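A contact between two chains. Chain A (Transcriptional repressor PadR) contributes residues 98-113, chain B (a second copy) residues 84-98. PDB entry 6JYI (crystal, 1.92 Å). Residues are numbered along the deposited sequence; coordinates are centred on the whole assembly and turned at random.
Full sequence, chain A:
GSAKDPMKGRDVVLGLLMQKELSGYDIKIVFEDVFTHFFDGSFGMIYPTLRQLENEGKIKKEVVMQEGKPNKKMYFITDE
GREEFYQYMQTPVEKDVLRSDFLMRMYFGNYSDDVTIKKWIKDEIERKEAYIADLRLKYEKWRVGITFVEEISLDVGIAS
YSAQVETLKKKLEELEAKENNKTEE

Chain A 98-113: LRSDFLMRMYFGNYSD
Chain B, residues 84-98: EFYQYMQTPVEKDVL

Dimer interfaces often bury a charged side chain by surrounding it with backbone acceptors, and the contact between two copies of PadR is a worked example. The two stretches run in opposing senses and bury 1037 Å² between them. Chain B begins in a helix that runs in from earlier in the chain and ends near residue 90, continues as an extended segment, and ends in a strand at 97-98; chain A begins in a strand at 98-99, enters helix 101-107, and turns through a short 3-10 segment ending at Tyr A111 before the last two residues. The helix axes approach to 11.5 Å, with 128° between their N-to-C directions.

Along chain B, Phe B85 (chi1 t, chi2 76°) comes first. Its ring edge meets the face of Phe A108 (chi1 m), centroids 5.4 Å apart and planes at 89°, and, more offset, the face of Tyr A111 (chi1 m), at 5.6 Å and 84°. Tyr B88, with chi1 at 148° between wells, brings OH to 3.4 Å from Met A104 CG. Met B89, a selenomethionine in mmm, packs its CE 4.0 Å from Phe A108 CB and its SE 3.9 Å from Arg A105 CD.

The turn after the helix receives Arg A105 (chi1 m, chi2 m, chi3 t). NH1 donates to Thr B91 O at 2.9 Å, while NH2 makes weak bonds to Thr B91 OG1 at 2.9 Å and Pro B92 O at 3.1 Å. Tyr B88 O and Val B93 CA cover opposite faces of the guanidinium. Within chain A, a salt bridge from Arg A105 NE to Asp A101 OD1, 3.0 Å, pairs the two charges one helical turn apart.

Val B93 (chi1 t) sets CG1 3.9 Å from Phe A102 CB. Asp A101 (chi1 t) also reaches across: Glu B94 N donates to its OD2 at 2.9 Å, nearly linearly. Water 2 links Glu B94 O, 2.8 Å, with Phe A102 N, 3.0 Å; water 1 accepts from Asp A101 N at 3.1 Å and lies 2.7 Å from Lys B95 O and 2.9 Å from Arg A99 O.

Asp B96 (chi1 m) accepts at OD1 from Ser A100 OG, 2.8 Å; that same OG caps the helix by accepting from Leu A103 N at 3.2 Å. The strands then pair antiparallel. Val B97 and Arg A99 exchange two N-to-O bonds, each 2.9 Å, and on their face of the sheet Val B97 CG2 lies 3.5 Å from Arg A99 NH2. Leu B98 pairs with Leu A98 without hydrogen bonds, Leu A98 CD1 4.0 Å from Leu B98 CB.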

ATOM      1  N   LEU A  98       3.183  -1.469   0.798  1.00 28.95           N
ATOM      2  CA  LEU A  98       1.988  -1.522   1.663  1.00 29.15           C
ATOM      3  C   LEU A  98       2.330  -1.419   3.125  1.00 29.64           C
ATOM      4  O   LEU A  98       3.252  -2.085   3.594  1.00 28.99           O
ATOM      5  CB  LEU A  98       1.193  -2.814   1.421  1.00 29.07           C
ATOM      6  CG  LEU A  98      -0.015  -3.069   2.333  1.00 28.66           C
ATOM      7  CD1 LEU A  98      -1.219  -2.145   2.046  1.00 31.16           C
ATOM      8  CD2 LEU A  98      -0.455  -4.533   2.235  1.00 32.73           C
ATOM      9  N   ARG A  99       1.594  -0.560   3.846  1.00 31.01           N
ATOM     10  CA  ARG A  99       1.654  -0.524   5.311  1.00 31.39           C
ATOM     11  C   ARG A  99       0.293  -0.917   5.806  1.00 31.06           C
ATOM     12  O   ARG A  99      -0.641  -0.127   5.702  1.00 32.78           O
ATOM     13  CB  ARG A  99       2.020   0.862   5.857  1.00 33.01           C
ATOM     14  CG  ARG A  99       2.062   0.910   7.393  1.00 36.56           C
ATOM     15  CD  ARG A  99       2.717   2.150   7.974  1.00 44.34           C
ATOM     16  NE  ARG A  99       1.842   3.322   7.956  1.00 48.50           N
ATOM     17  CZ  ARG A  99       1.960   4.379   7.137  1.00 54.54           C
ATOM     18  NH1 ARG A  99       2.924   4.453   6.212  1.00 56.17           N
ATOM     19  NH2 ARG A  99       1.086   5.386   7.229  1.00 54.54           N
ATOM     20  N   SER A 100       0.172  -2.133   6.346  1.00 30.23           N
ATOM     21  CA  SER A 100      -1.065  -2.594   6.947  1.00 29.49           C
ATOM     22  C   SER A 100      -0.863  -2.839   8.437  1.00 29.64           C
ATOM     23  O   SER A 100      -0.341  -3.889   8.837  1.00 29.66           O
ATOM     24  CB  SER A 100      -1.530  -3.887   6.281  1.00 30.17           C
ATOM     25  OG  SER A 100      -2.717  -4.362   6.884  1.00 28.77           O
ATOM     26  N   ASP A 101      -1.293  -1.872   9.240  1.00 29.52           N
ATOM     27  CA  ASP A 101      -1.346  -1.974  10.697  1.00 30.33           C
ATOM     28  C   ASP A 101      -2.163  -3.207  11.120  1.00 30.94           C
ATOM     29  O   ASP A 101      -1.768  -3.934  12.037  1.00 29.50           O
ATOM     30  CB  ASP A 101      -1.967  -0.690  11.245  1.00 31.39           C
ATOM     31  CG  ASP A 101      -1.869  -0.557  12.742  1.00 31.34           C
ATOM     32  OD1 ASP A 101      -1.053  -1.227  13.398  1.00 33.72           O
ATOM     33  OD2 ASP A 101      -2.632   0.254  13.271  1.00 34.73           O
ATOM     34  N   PHE A 102      -3.290  -3.437  10.438  1.00 31.32           N
ATOM     35  CA  PHE A 102      -4.111  -4.619  10.701  1.00 31.91           C
ATOM     36  C   PHE A 102      -3.355  -5.967  10.566  1.00 31.54           C
ATOM     37  O   PHE A 102      -3.477  -6.823  11.432  1.00 30.68           O
ATOM     38  CB  PHE A 102      -5.330  -4.650   9.788  1.00 32.48           C
ATOM     39  CG  PHE A 102      -6.075  -5.955   9.837  1.00 33.07           C
ATOM     40  CD1 PHE A 102      -6.899  -6.262  10.915  1.00 36.26           C
ATOM     41  CD2 PHE A 102      -5.956  -6.884   8.800  1.00 32.36           C
ATOM     42  CE1 PHE A 102      -7.586  -7.473  10.958  1.00 37.97           C
ATOM     43  CE2 PHE A 102      -6.635  -8.094   8.841  1.00 34.86           C
ATOM     44  CZ  PHE A 102      -7.447  -8.394   9.925  1.00 36.60           C
ATOM     45  N   LEU A 103      -2.607  -6.171   9.485  1.00 30.20           N
ATOM     46  CA  LEU A 103      -1.867  -7.413   9.348  1.00 30.26           C
ATOM     47  C   LEU A 103      -0.769  -7.558  10.418  1.00 30.60           C
ATOM     48  O   LEU A 103      -0.470  -8.678  10.827  1.00 29.35           O
ATOM     49  CB  LEU A 103      -1.316  -7.612   7.944  1.00 29.31           C
ATOM     50  CG  LEU A 103      -2.397  -7.817   6.867  1.00 30.25           C
ATOM     51  CD1 LEU A 103      -1.804  -7.862   5.448  1.00 30.86           C
ATOM     52  CD2 LEU A 103      -3.203  -9.072   7.159  1.00 29.20           C
HETATM   53  N   MSE A 104      -0.194  -6.440  10.874  1.00 29.84           N
HETATM   54  CA  MSE A 104       0.814  -6.495  11.941  1.00 29.77           C
HETATM   55  C   MSE A 104       0.155  -6.829  13.282  1.00 31.39           C
HETATM   56  O   MSE A 104       0.734  -7.557  14.087  1.00 30.97           O
HETATM   57  CB  MSE A 104       1.544  -5.156  12.027  1.00 29.09           C
HETATM   58  CG  MSE A 104       2.714  -5.134  12.962  1.00 30.42           C
HETATM   59 SE   MSE A 104       4.186  -6.295  12.370  1.00 32.91          SE
HETATM   60  CE  MSE A 104       4.706  -5.343  10.785  1.00 31.20           C
ATOM     61  N   ARG A 105      -1.070  -6.344  13.496  1.00 32.28           N
ATOM     62  CA  ARG A 105      -1.830  -6.701  14.712  1.00 34.09           C
ATOM     63  C   ARG A 105      -2.093  -8.203  14.721  1.00 34.74           C
ATOM     64  O   ARG A 105      -1.932  -8.853  15.762  1.00 35.35           O
ATOM     65  CB  ARG A 105      -3.160  -5.974  14.805  1.00 35.07           C
ATOM     66  CG  ARG A 105      -3.106  -4.449  14.791  1.00 35.80           C
ATOM     67  CD  ARG A 105      -2.348  -3.811  15.954  1.00 36.40           C
ATOM     68  NE  ARG A 105      -2.375  -2.349  15.786  1.00 33.67           N
ATOM     69  CZ  ARG A 105      -3.060  -1.474  16.517  1.00 35.60           C
ATOM     70  NH1 ARG A 105      -3.805  -1.848  17.560  1.00 37.38           N
ATOM     71  NH2 ARG A 105      -2.987  -0.181  16.201  1.00 37.51           N
HETATM   72  N   MSE A 106      -2.476  -8.751  13.561  1.00 33.57           N
HETATM   73  CA  MSE A 106      -2.667 -10.187  13.447  1.00 34.04           C
HETATM   74  C   MSE A 106      -1.342 -10.909  13.691  1.00 33.21           C
HETATM   75  O   MSE A 106      -1.309 -11.915  14.397  1.00 33.72           O
HETATM   76  CB  MSE A 106      -3.215 -10.602  12.093  1.00 33.41           C
HETATM   77  CG  MSE A 106      -4.557 -10.035  11.756  1.00 35.56           C
HETATM   78 SE   MSE A 106      -5.972 -10.633  12.930  1.00 39.74          SE
HETATM   79  CE  MSE A 106      -6.204  -8.994  13.947  1.00 41.40           C
ATOM     80  N   TYR A 107      -0.243 -10.370  13.164  1.00 30.66           N
ATOM     81  CA  TYR A 107       1.057 -10.992  13.376  1.00 30.59           C
ATOM     82  C   TYR A 107       1.407 -11.087  14.888  1.00 31.14           C
ATOM     83  O   TYR A 107       1.936 -12.093  15.356  1.00 29.87           O
ATOM     84  CB  TYR A 107       2.155 -10.281  12.579  1.00 29.17           C
ATOM     85  CG  TYR A 107       3.450 -11.024  12.635  1.00 30.83           C
ATOM     86  CD1 TYR A 107       3.676 -12.152  11.832  1.00 35.27           C
ATOM     87  CD2 TYR A 107       4.427 -10.666  13.547  1.00 32.31           C
ATOM     88  CE1 TYR A 107       4.879 -12.875  11.941  1.00 34.16           C
ATOM     89  CE2 TYR A 107       5.589 -11.367  13.658  1.00 33.45           C
ATOM     90  CZ  TYR A 107       5.828 -12.448  12.835  1.00 36.05           C
ATOM     91  OH  TYR A 107       7.014 -13.117  12.975  1.00 41.61           O
ATOM     92  N   PHE A 108       1.068 -10.045  15.635  1.00 31.52           N
ATOM     93  CA  PHE A 108       1.307  -9.993  17.059  1.00 32.88           C
ATOM     94  C   PHE A 108       0.061 -10.408  17.839  1.00 35.07           C
ATOM     95  O   PHE A 108      -0.078 -10.100  19.037  1.00 35.76           O
ATOM     96  CB  PHE A 108       1.725  -8.576  17.470  1.00 32.71           C
ATOM     97  CG  PHE A 108       3.036  -8.149  16.930  1.00 32.42           C
ATOM     98  CD1 PHE A 108       4.136  -8.985  17.001  1.00 32.81           C
ATOM     99  CD2 PHE A 108       3.183  -6.891  16.350  1.00 33.63           C
ATOM    100  CE1 PHE A 108       5.346  -8.604  16.483  1.00 32.28           C
ATOM    101  CE2 PHE A 108       4.393  -6.495  15.859  1.00 33.07           C
ATOM    102  CZ  PHE A 108       5.485  -7.352  15.918  1.00 33.31           C
ATOM    103  N   GLY A 109      -0.839 -11.134  17.179  1.00 36.63           N
ATOM    104  CA  GLY A 109      -2.128 -11.492  17.767  1.00 38.14           C
ATOM    105  C   GLY A 109      -2.074 -12.302  19.053  1.00 40.70           C
ATOM    106  O   GLY A 109      -2.989 -12.261  19.886  1.00 40.47           O
ATOM    107  N   ASN A 110      -0.985 -13.024  19.240  1.00 41.60           N
ATOM    108  CA  ASN A 110      -0.841 -13.839  20.411  1.00 44.07           C
ATOM    109  C   ASN A 110      -0.723 -12.969  21.671  1.00 45.22           C
ATOM    110  O   ASN A 110      -0.984 -13.435  22.778  1.00 45.20           O
ATOM    111  CB  ASN A 110       0.308 -14.823  20.194  1.00 44.36           C
ATOM    112  CG  ASN A 110      -0.001 -15.828  19.031  1.00 46.71           C
ATOM    113  OD1 ASN A 110      -1.007 -16.564  19.075  1.00 50.12           O
ATOM    114  ND2 ASN A 110       0.852 -15.834  17.992  1.00 46.21           N
ATOM    115  N   TYR A 111      -0.428 -11.676  21.490  1.00 44.55           N
ATOM    116  CA  TYR A 111      -0.441 -10.738  22.602  1.00 45.95           C
ATOM    117  C   TYR A 111      -1.750 -10.000  22.788  1.00 47.64           C
ATOM    118  O   TYR A 111      -1.860  -9.138  23.662  1.00 49.30           O
ATOM    119  CB  TYR A 111       0.718  -9.777  22.461  1.00 44.72           C
ATOM    120  CG  TYR A 111       2.005 -10.532  22.322  1.00 45.15           C
ATOM    121  CD1 TYR A 111       2.563 -11.194  23.399  1.00 48.95           C
ATOM    122  CD2 TYR A 111       2.652 -10.608  21.098  1.00 47.69           C
ATOM    123  CE1 TYR A 111       3.752 -11.904  23.254  1.00 51.28           C
ATOM    124  CE2 TYR A 111       3.833 -11.305  20.951  1.00 48.57           C
ATOM    125  CZ  TYR A 111       4.365 -11.956  22.023  1.00 49.76           C
ATOM    126  OH  TYR A 111       5.548 -12.628  21.852  1.00 53.12           O
ATOM    127  N   SER A 112      -2.757 -10.365  22.005  1.00 48.13           N
ATOM    128  CA  SER A 112      -4.082  -9.809  22.155  1.00 49.45           C
ATOM    129  C   SER A 112      -4.991 -10.876  22.838  1.00 51.59           C
ATOM    130  O   SER A 112      -4.502 -11.726  23.565  1.00 51.62           O
ATOM    131  CB  SER A 112      -4.599  -9.405  20.782  1.00 48.50           C
ATOM    132  OG  SER A 112      -5.797  -8.652  20.880  1.00 51.31           O
ATOM    133  N   ASP A 113      -6.296 -10.824  22.600  1.00 52.56           N
ATOM    134  CA  ASP A 113      -7.197 -11.883  23.048  1.00 54.80           C
ATOM    135  C   ASP A 113      -8.213 -12.155  21.955  1.00 54.47           C
ATOM    136  O   ASP A 113      -8.322 -11.381  21.011  1.00 52.33           O
ATOM    137  CB  ASP A 113      -7.902 -11.475  24.345  1.00 57.40           C
ATOM    138  CG  ASP A 113      -8.762 -10.221  24.179  1.00 60.20           C
ATOM    139  OD1 ASP A 113      -9.673 -10.212  23.324  1.00 62.16           O
ATOM    140  OD2 ASP A 113      -8.537  -9.245  24.923  1.00 64.93           O
TER
ATOM    141  N   GLU B  84       5.247  -0.375  26.574  1.00 35.00           N
ATOM    142  CA  GLU B  84       5.057   0.413  25.345  1.00 34.98           C
ATOM    143  C   GLU B  84       4.336  -0.400  24.282  1.00 33.69           C
ATOM    144  O   GLU B  84       3.421   0.083  23.615  1.00 34.32           O
ATOM    145  CB  GLU B  84       6.374   0.944  24.772  1.00 34.19           C
ATOM    146  CG  GLU B  84       6.145   1.745  23.452  1.00 35.10           C
ATOM    147  CD  GLU B  84       7.327   2.592  22.984  1.00 40.28           C
ATOM    148  OE1 GLU B  84       8.315   2.744  23.731  1.00 39.47           O
ATOM    149  OE2 GLU B  84       7.255   3.123  21.846  1.00 41.73           O
ATOM    150  N   PHE B  85       4.771  -1.633  24.111  1.00 33.25           N
ATOM    151  CA  PHE B  85       4.163  -2.512  23.135  1.00 33.13           C
ATOM    152  C   PHE B  85       2.668  -2.771  23.441  1.00 35.61           C
ATOM    153  O   PHE B  85       1.798  -2.672  22.562  1.00 35.52           O
ATOM    154  CB  PHE B  85       4.890  -3.838  23.093  1.00 33.31           C
ATOM    155  CG  PHE B  85       4.213  -4.819  22.225  1.00 34.60           C
ATOM    156  CD1 PHE B  85       4.321  -4.719  20.866  1.00 38.13           C
ATOM    157  CD2 PHE B  85       3.396  -5.785  22.769  1.00 39.70           C
ATOM    158  CE1 PHE B  85       3.646  -5.611  20.040  1.00 40.41           C
ATOM    159  CE2 PHE B  85       2.722  -6.665  21.967  1.00 42.54           C
ATOM    160  CZ  PHE B  85       2.858  -6.584  20.596  1.00 41.11           C
ATOM    161  N   TYR B  86       2.358  -3.073  24.699  1.00 36.38           N
ATOM    162  CA  TYR B  86       0.954  -3.268  25.071  1.00 38.95           C
ATOM    163  C   TYR B  86       0.120  -2.019  24.815  1.00 40.03           C
ATOM    164  O   TYR B  86      -1.030  -2.119  24.394  1.00 41.11           O
ATOM    165  CB  TYR B  86       0.825  -3.738  26.531  1.00 40.71           C
ATOM    166  CG  TYR B  86       1.151  -5.214  26.691  1.00 43.48           C
ATOM    167  CD1 TYR B  86       0.503  -6.173  25.911  1.00 45.81           C
ATOM    168  CD2 TYR B  86       2.114  -5.649  27.600  1.00 43.32           C
ATOM    169  CE1 TYR B  86       0.787  -7.524  26.056  1.00 48.19           C
ATOM    170  CE2 TYR B  86       2.409  -7.001  27.741  1.00 45.55           C
ATOM    171  CZ  TYR B  86       1.730  -7.932  26.978  1.00 47.25           C
ATOM    172  OH  TYR B  86       1.988  -9.275  27.112  1.00 48.98           O
ATOM    173  N   GLN B  87       0.695  -0.842  25.047  1.00 40.24           N
ATOM    174  CA  GLN B  87      -0.011   0.400  24.743  1.00 42.38           C
ATOM    175  C   GLN B  87      -0.278   0.536  23.233  1.00 41.48           C
ATOM    176  O   GLN B  87      -1.375   0.874  22.818  1.00 43.31           O
ATOM    177  CB  GLN B  87       0.775   1.605  25.279  1.00 43.06           C
ATOM    178  CG  GLN B  87       0.371   2.942  24.692  1.00 47.96           C
ATOM    179  CD  GLN B  87       0.487   4.108  25.668  1.00 53.64           C
ATOM    180  OE1 GLN B  87       0.746   3.929  26.867  1.00 55.47           O
ATOM    181  NE2 GLN B  87       0.269   5.318  25.155  1.00 59.05           N
ATOM    182  N   TYR B  88       0.730   0.261  22.424  1.00 39.66           N
ATOM    183  CA  TYR B  88       0.539   0.212  20.965  1.00 39.42           C
ATOM    184  C   TYR B  88      -0.618  -0.711  20.568  1.00 40.07           C
ATOM    185  O   TYR B  88      -1.480  -0.314  19.770  1.00 40.52           O
ATOM    186  CB  TYR B  88       1.836  -0.202  20.285  1.00 37.46           C
ATOM    187  CG  TYR B  88       1.697  -0.998  19.002  1.00 37.84           C
ATOM    188  CD1 TYR B  88       1.272  -0.406  17.818  1.00 39.05           C
ATOM    189  CD2 TYR B  88       2.047  -2.339  18.968  1.00 36.54           C
ATOM    190  CE1 TYR B  88       1.188  -1.165  16.622  1.00 37.37           C
ATOM    191  CE2 TYR B  88       1.942  -3.079  17.814  1.00 37.14           C
ATOM    192  CZ  TYR B  88       1.505  -2.488  16.651  1.00 37.15           C
ATOM    193  OH  TYR B  88       1.467  -3.277  15.523  1.00 40.60           O
HETATM  194  N   MSE B  89      -0.676  -1.911  21.153  1.00 40.09           N
HETATM  195  CA  MSE B  89      -1.740  -2.868  20.785  1.00 41.43           C
HETATM  196  C   MSE B  89      -3.146  -2.360  21.141  1.00 44.35           C
HETATM  197  O   MSE B  89      -4.136  -2.794  20.538  1.00 46.38           O
HETATM  198  CB  MSE B  89      -1.498  -4.250  21.412  1.00 41.14           C
HETATM  199  CG  MSE B  89      -0.288  -4.974  20.886  1.00 40.36           C
HETATM  200 SE   MSE B  89      -0.477  -5.482  19.002  1.00 40.38          SE
HETATM  201  CE  MSE B  89      -1.568  -7.080  19.181  1.00 38.47           C
ATOM    202  N   GLN B  90      -3.233  -1.454  22.114  1.00 44.97           N
ATOM    203  CA  GLN B  90      -4.516  -0.859  22.520  1.00 47.67           C
ATOM    204  C   GLN B  90      -5.006   0.242  21.565  1.00 47.99           C
ATOM    205  O   GLN B  90      -6.178   0.573  21.572  1.00 49.47           O
ATOM    206  CB  GLN B  90      -4.429  -0.284  23.949  1.00 49.25           C
ATOM    207  CG  GLN B  90      -4.186  -1.282  25.056  1.00 50.27           C
ATOM    208  CD  GLN B  90      -5.241  -2.354  25.111  1.00 56.43           C
ATOM    209  OE1 GLN B  90      -6.376  -2.149  24.678  1.00 62.55           O
ATOM    210  NE2 GLN B  90      -4.881  -3.511  25.650  1.00 58.59           N
ATOM    211  N   THR B  91      -4.120   0.806  20.744  1.00 45.61           N
ATOM    212  CA  THR B  91      -4.503   1.929  19.882  1.00 46.53           C
ATOM    213  C   THR B  91      -5.452   1.501  18.752  1.00 47.15           C
ATOM    214  O   THR B  91      -5.474   0.329  18.346  1.00 47.15           O
ATOM    215  CB  THR B  91      -3.258   2.608  19.242  1.00 44.92           C
ATOM    216  OG1 THR B  91      -2.584   1.680  18.384  1.00 40.81           O
ATOM    217  CG2 THR B  91      -2.300   3.129  20.353  1.00 45.25           C
ATOM    218  N   PRO B  92      -6.203   2.451  18.198  1.00 48.71           N
ATOM    219  CA  PRO B  92      -7.041   2.050  17.066  1.00 49.44           C
ATOM    220  C   PRO B  92      -6.229   1.629  15.835  1.00 46.28           C
ATOM    221  O   PRO B  92      -5.071   2.076  15.644  1.00 43.80           O
ATOM    222  CB  PRO B  92      -7.920   3.286  16.796  1.00 53.25           C
ATOM    223  CG  PRO B  92      -7.286   4.418  17.561  1.00 54.19           C
ATOM    224  CD  PRO B  92      -6.535   3.793  18.709  1.00 51.23           C
ATOM    225  N   VAL B  93      -6.816   0.737  15.037  1.00 46.00           N
ATOM    226  CA  VAL B  93      -6.121   0.153  13.887  1.00 44.31           C
ATOM    227  C   VAL B  93      -6.169   1.137  12.725  1.00 46.17           C
ATOM    228  O   VAL B  93      -7.250   1.529  12.269  1.00 47.53           O
ATOM    229  CB  VAL B  93      -6.740  -1.179  13.439  1.00 44.57           C
ATOM    230  CG1 VAL B  93      -6.004  -1.701  12.203  1.00 41.56           C
ATOM    231  CG2 VAL B  93      -6.674  -2.209  14.572  1.00 44.30           C
ATOM    232  N   GLU B  94      -5.002   1.525  12.236  1.00 45.11           N
ATOM    233  CA  GLU B  94      -4.972   2.518  11.164  1.00 47.54           C
ATOM    234  C   GLU B  94      -5.285   1.861   9.834  1.00 47.42           C
ATOM    235  O   GLU B  94      -4.901   0.710   9.590  1.00 45.59           O
ATOM    236  CB  GLU B  94      -3.617   3.202  11.125  1.00 46.40           C
ATOM    237  CG  GLU B  94      -3.212   3.707  12.495  1.00 50.50           C
ATOM    238  CD  GLU B  94      -2.305   4.893  12.399  1.00 56.53           C
ATOM    239  OE1 GLU B  94      -1.146   4.680  11.968  1.00 56.35           O
ATOM    240  OE2 GLU B  94      -2.772   6.026  12.717  1.00 61.73           O
ATOM    241  N   LYS B  95      -5.968   2.604   8.970  1.00 49.96           N
ATOM    242  CA  LYS B  95      -6.319   2.112   7.654  1.00 51.27           C
ATOM    243  C   LYS B  95      -5.054   1.716   6.922  1.00 48.42           C
ATOM    244  O   LYS B  95      -3.983   2.235   7.191  1.00 45.53           O
ATOM    245  CB  LYS B  95      -7.101   3.169   6.845  1.00 55.45           C
ATOM    246  CG  LYS B  95      -6.242   4.320   6.296  1.00 54.80           C
ATOM    247  N   ASP B  96      -5.200   0.772   6.012  1.00 34.69           N
ATOM    248  CA  ASP B  96      -4.137   0.364   5.116  1.00 34.37           C
ATOM    249  C   ASP B  96      -3.640   1.541   4.278  1.00 33.70           C
ATOM    250  O   ASP B  96      -4.454   2.362   3.852  1.00 34.56           O
ATOM    251  CB  ASP B  96      -4.649  -0.692   4.130  1.00 34.03           C
ATOM    252  CG  ASP B  96      -4.614  -2.085   4.664  1.00 36.10           C
ATOM    253  OD1 ASP B  96      -4.270  -2.338   5.842  1.00 40.44           O
ATOM    254  OD2 ASP B  96      -4.932  -2.968   3.851  1.00 37.96           O
ATOM    255  N   VAL B  97      -2.328   1.594   4.012  1.00 32.90           N
ATOM    256  CA  VAL B  97      -1.751   2.578   3.107  1.00 32.01           C
ATOM    257  C   VAL B  97      -0.986   1.845   2.006  1.00 30.47           C
ATOM    258  O   VAL B  97       0.067   1.269   2.242  1.00 29.19           O
ATOM    259  CB  VAL B  97      -0.775   3.551   3.808  1.00 32.86           C
ATOM    260  CG1 VAL B  97      -0.308   4.635   2.805  1.00 32.79           C
ATOM    261  CG2 VAL B  97      -1.413   4.172   5.042  1.00 36.10           C
ATOM    262  N   LEU B  98      -1.563   1.850   0.813  1.00 29.44           N
ATOM    263  CA  LEU B  98      -0.987   1.208  -0.346  1.00 28.70           C
ATOM    264  C   LEU B  98      -0.544   2.207  -1.415  1.00 28.76           C
ATOM    265  O   LEU B  98      -1.311   3.104  -1.790  1.00 29.24           O
ATOM    266  CB  LEU B  98      -2.017   0.271  -0.988  1.00 28.98           C
ATOM    267  CG  LEU B  98      -1.582  -0.364  -2.321  1.00 27.84           C
ATOM    268  CD1 LEU B  98      -0.368  -1.239  -2.077  1.00 30.52           C
ATOM    269  CD2 LEU B  98      -2.754  -1.222  -2.917  1.00 31.11           C
TER
HETATM  270  O   HOH W   1      -1.793   0.962   8.137  1.00 31.75           O
HETATM  271  O   HOH W   2      -4.578  -1.711   8.326  1.00 31.35           O